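Local coordinates for long form salivary protein D7L1 (PDB 3NHI), which sequesters mediators of the host response, binding cysteinyl leukotrienes and thromboxane A2 analogues, and so modulates blood feeding by female mosquitoes, at residues Val207-Ile210 / Val211-Phe214. Numbering follows the deposited sequence. Where two conformers were deposited one is given.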
ATOM      1  N   VAL A 207      -7.923  -5.591  11.699  1.00  6.05           N
ATOM      2  CA  VAL A 207      -8.012  -7.050  11.819  1.00  6.63           C
ATOM      3  C   VAL A 207      -8.159  -7.679  10.432  1.00  6.60           C
ATOM      4  O   VAL A 207      -7.524  -8.694  10.120  1.00  6.31           O
ATOM      5  CB  VAL A 207      -9.186  -7.473  12.728  1.00  6.34           C
ATOM      6  CG1 VAL A 207      -9.290  -8.997  12.804  1.00  8.30           C
ATOM      7  CG2 VAL A 207      -9.035  -6.882  14.148  1.00  8.23           C
ATOM      8  N   ASP A 208      -8.956  -7.043   9.577  1.00  6.68           N
ATOM      9  CA  ASP A 208      -9.215  -7.592   8.242  1.00  6.84           C
ATOM     10  C   ASP A 208      -7.951  -7.691   7.386  1.00  6.04           C
ATOM     11  O   ASP A 208      -7.853  -8.567   6.533  1.00  6.02           O
ATOM     12  CB  ASP A 208     -10.249  -6.742   7.506  1.00  6.82           C
ATOM     13  CG  ASP A 208     -11.653  -6.908   8.041  1.00 10.80           C
ATOM     14  OD1 ASP A 208     -11.886  -7.722   8.957  1.00 13.73           O
ATOM     15  OD2 ASP A 208     -12.539  -6.215   7.504  1.00 14.59           O
ATOM     16  N   GLU A 209      -6.984  -6.800   7.604  1.00  5.26           N
ATOM     17  CA  GLU A 209      -5.751  -6.825   6.822  0.50  5.51           C
ATOM     18  C   GLU A 209      -4.863  -7.996   7.212  1.00  5.45           C
ATOM     19  O   GLU A 209      -4.238  -8.626   6.358  1.00  6.17           O
ATOM     20  CB  GLU A 209      -4.985  -5.505   6.947  0.50  5.54           C
ATOM     21  CG  GLU A 209      -5.668  -4.324   6.276  0.50  5.77           C
ATOM     22  CD  GLU A 209      -6.033  -4.589   4.820  0.50  7.84           C
ATOM     23  OE1 GLU A 209      -7.046  -4.025   4.363  0.50 10.09           O
ATOM     24  OE2 GLU A 209      -5.309  -5.337   4.131  0.50  8.08           O
ATOM     25  N   ILE A 210      -4.803  -8.288   8.504  1.00  5.54           N
ATOM     26  CA  ILE A 210      -4.050  -9.463   8.947  1.00  5.78           C
ATOM     27  C   ILE A 210      -4.733 -10.743   8.434  1.00  5.64           C
ATOM     28  O   ILE A 210      -4.058 -11.644   7.919  1.00  5.85           O
ATOM     29  CB  ILE A 210      -3.831  -9.452  10.472  1.00  5.68           C
ATOM     30  CG1 ILE A 210      -3.006  -8.212  10.854  1.00  6.22           C
ATOM     31  CG2 ILE A 210      -3.163 -10.744  10.951  1.00  7.71           C
ATOM     32  CD1 ILE A 210      -2.771  -8.030  12.371  1.00  8.00           C
ATOM     33  N   VAL A 211      -6.064 -10.808   8.527  1.00  5.76           N
ATOM     34  CA  VAL A 211      -6.807 -11.933   7.965  1.00  6.27           C
ATOM     35  C   VAL A 211      -6.504 -12.092   6.474  1.00  5.86           C
ATOM     36  O   VAL A 211      -6.304 -13.217   6.012  1.00  6.07           O
ATOM     37  CB  VAL A 211      -8.321 -11.798   8.219  1.00  6.05           C
ATOM     38  CG1 VAL A 211      -9.118 -12.830   7.425  1.00  6.81           C
ATOM     39  CG2 VAL A 211      -8.608 -11.946   9.714  1.00  7.43           C
ATOM     40  N   ARG A 212      -6.442 -10.982   5.730  1.00  5.62           N
ATOM     41  CA  ARG A 212      -6.164 -11.031   4.288  1.00  5.66           C
ATOM     42  C   ARG A 212      -4.852 -11.768   4.004  1.00  5.29           C
ATOM     43  O   ARG A 212      -4.764 -12.546   3.053  1.00  5.44           O
ATOM     44  CB  ARG A 212      -6.124  -9.625   3.696  1.00  5.73           C
ATOM     45  CG  ARG A 212      -6.038  -9.579   2.175  1.00  7.23           C
ATOM     46  CD  ARG A 212      -6.073  -8.125   1.745  1.00  8.22           C
ATOM     47  NE  ARG A 212      -6.177  -7.941   0.295  1.00  9.21           N
ATOM     48  CZ  ARG A 212      -5.140  -7.735  -0.506  1.00  9.05           C
ATOM     49  NH1 ARG A 212      -3.907  -7.736  -0.020  1.00  7.34           N
ATOM     50  NH2 ARG A 212      -5.333  -7.540  -1.800  1.00  9.63           N
ATOM     51  N   ASP A 213      -3.852 -11.554   4.856  1.00  5.20           N
ATOM     52  CA  ASP A 213      -2.567 -12.230   4.682  1.00  5.18           C
ATOM     53  C   ASP A 213      -2.645 -13.742   4.888  1.00  5.14           C
ATOM     54  O   ASP A 213      -1.914 -14.499   4.234  1.00  5.85           O
ATOM     55  CB  ASP A 213      -1.505 -11.620   5.599  1.00  4.83           C
ATOM     56  CG  ASP A 213      -0.891 -10.356   5.029  1.00  4.94           C
ATOM     57  OD1 ASP A 213      -1.286  -9.929   3.931  1.00  6.10           O
ATOM     58  OD2 ASP A 213       0.024  -9.816   5.675  1.00  5.07           O
ATOM     59  N   PHE A 214      -3.515 -14.191   5.798  1.00  5.30           N
ATOM     60  CA  PHE A 214      -3.771 -15.627   5.945  1.00  5.88           C
ATOM     61  C   PHE A 214      -4.560 -16.178   4.754  1.00  5.96           C
ATOM     62  O   PHE A 214      -4.298 -17.294   4.290  1.00  6.04           O
ATOM     63  CB  PHE A 214      -4.490 -15.925   7.266  1.00  5.98           C
ATOM     64  CG  PHE A 214      -3.598 -15.855   8.471  1.00  5.56           C
ATOM     65  CD1 PHE A 214      -3.239 -14.627   9.027  1.00  5.73           C
ATOM     66  CD2 PHE A 214      -3.109 -17.018   9.050  1.00  6.20           C
ATOM     67  CE1 PHE A 214      -2.410 -14.570  10.153  1.00  6.26           C
ATOM     68  CE2 PHE A 214      -2.291 -16.971  10.177  1.00  6.18           C
ATOM     69  CZ  PHE A 214      -1.938 -15.741  10.725  1.00  6.94           C
TER
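Val-207 and Val-211 begin two successive turns of helix 207-216, joined by a nearly straight backbone bond from Val-211 N to Val-207 O (3.0 Å, 174° at the hydrogen). Arg-212 N repeats the i to i+4 step to Asp-208 O at 2.9 Å. Further on the bonds weaken: Asp-213 N has two weak ones, to Glu-209 O and Ile-210 O, and Phe-214 N binds Ile-210 O weakly at 3.4 Å.

Apolar contacts follow the same four-residue spacing. Val-207 CG1 meets Val-211 CG2 at 4.3 Å, a loose touch of branched methyls. Ile-210 and Phe-214 run side by side: a chi1 of -62° turns Ile-210 CG2 away from its own backbone N and leaves it 4.0 Å from Phe-214 CE1. The ring also offers its edge, through CD1, to Ile-210 O (3.3 Å), nearly in the ring plane. Both bulky side chains suit buried places: Ile-210 meets Leu-230 and Phe-214 meets Val-226 of helix 223-231, while helix 251-266 also covers Phe-214.

The charged side chains have their main partners elsewhere. In the conformer given, Glu-209 tentatively places OE2 3.7 Å from Arg-212 CD, beside the aliphatic part of the arginine, and its charged partner is Arg-17. The extended Arg-212 carries its guanidinium on to salt bridges with Glu-20 and Asp-21. Asp-208 pairs with Arg-227, and buried Asp-213 is satisfied by Arg-264, Tyr-199 and His-261, which would favour its ionised form. Apolar contacts and ion pairs thus fix the helix together: helix 223-231 is held by both, and Arg-212 ties it to the N-terminal helix 8-22.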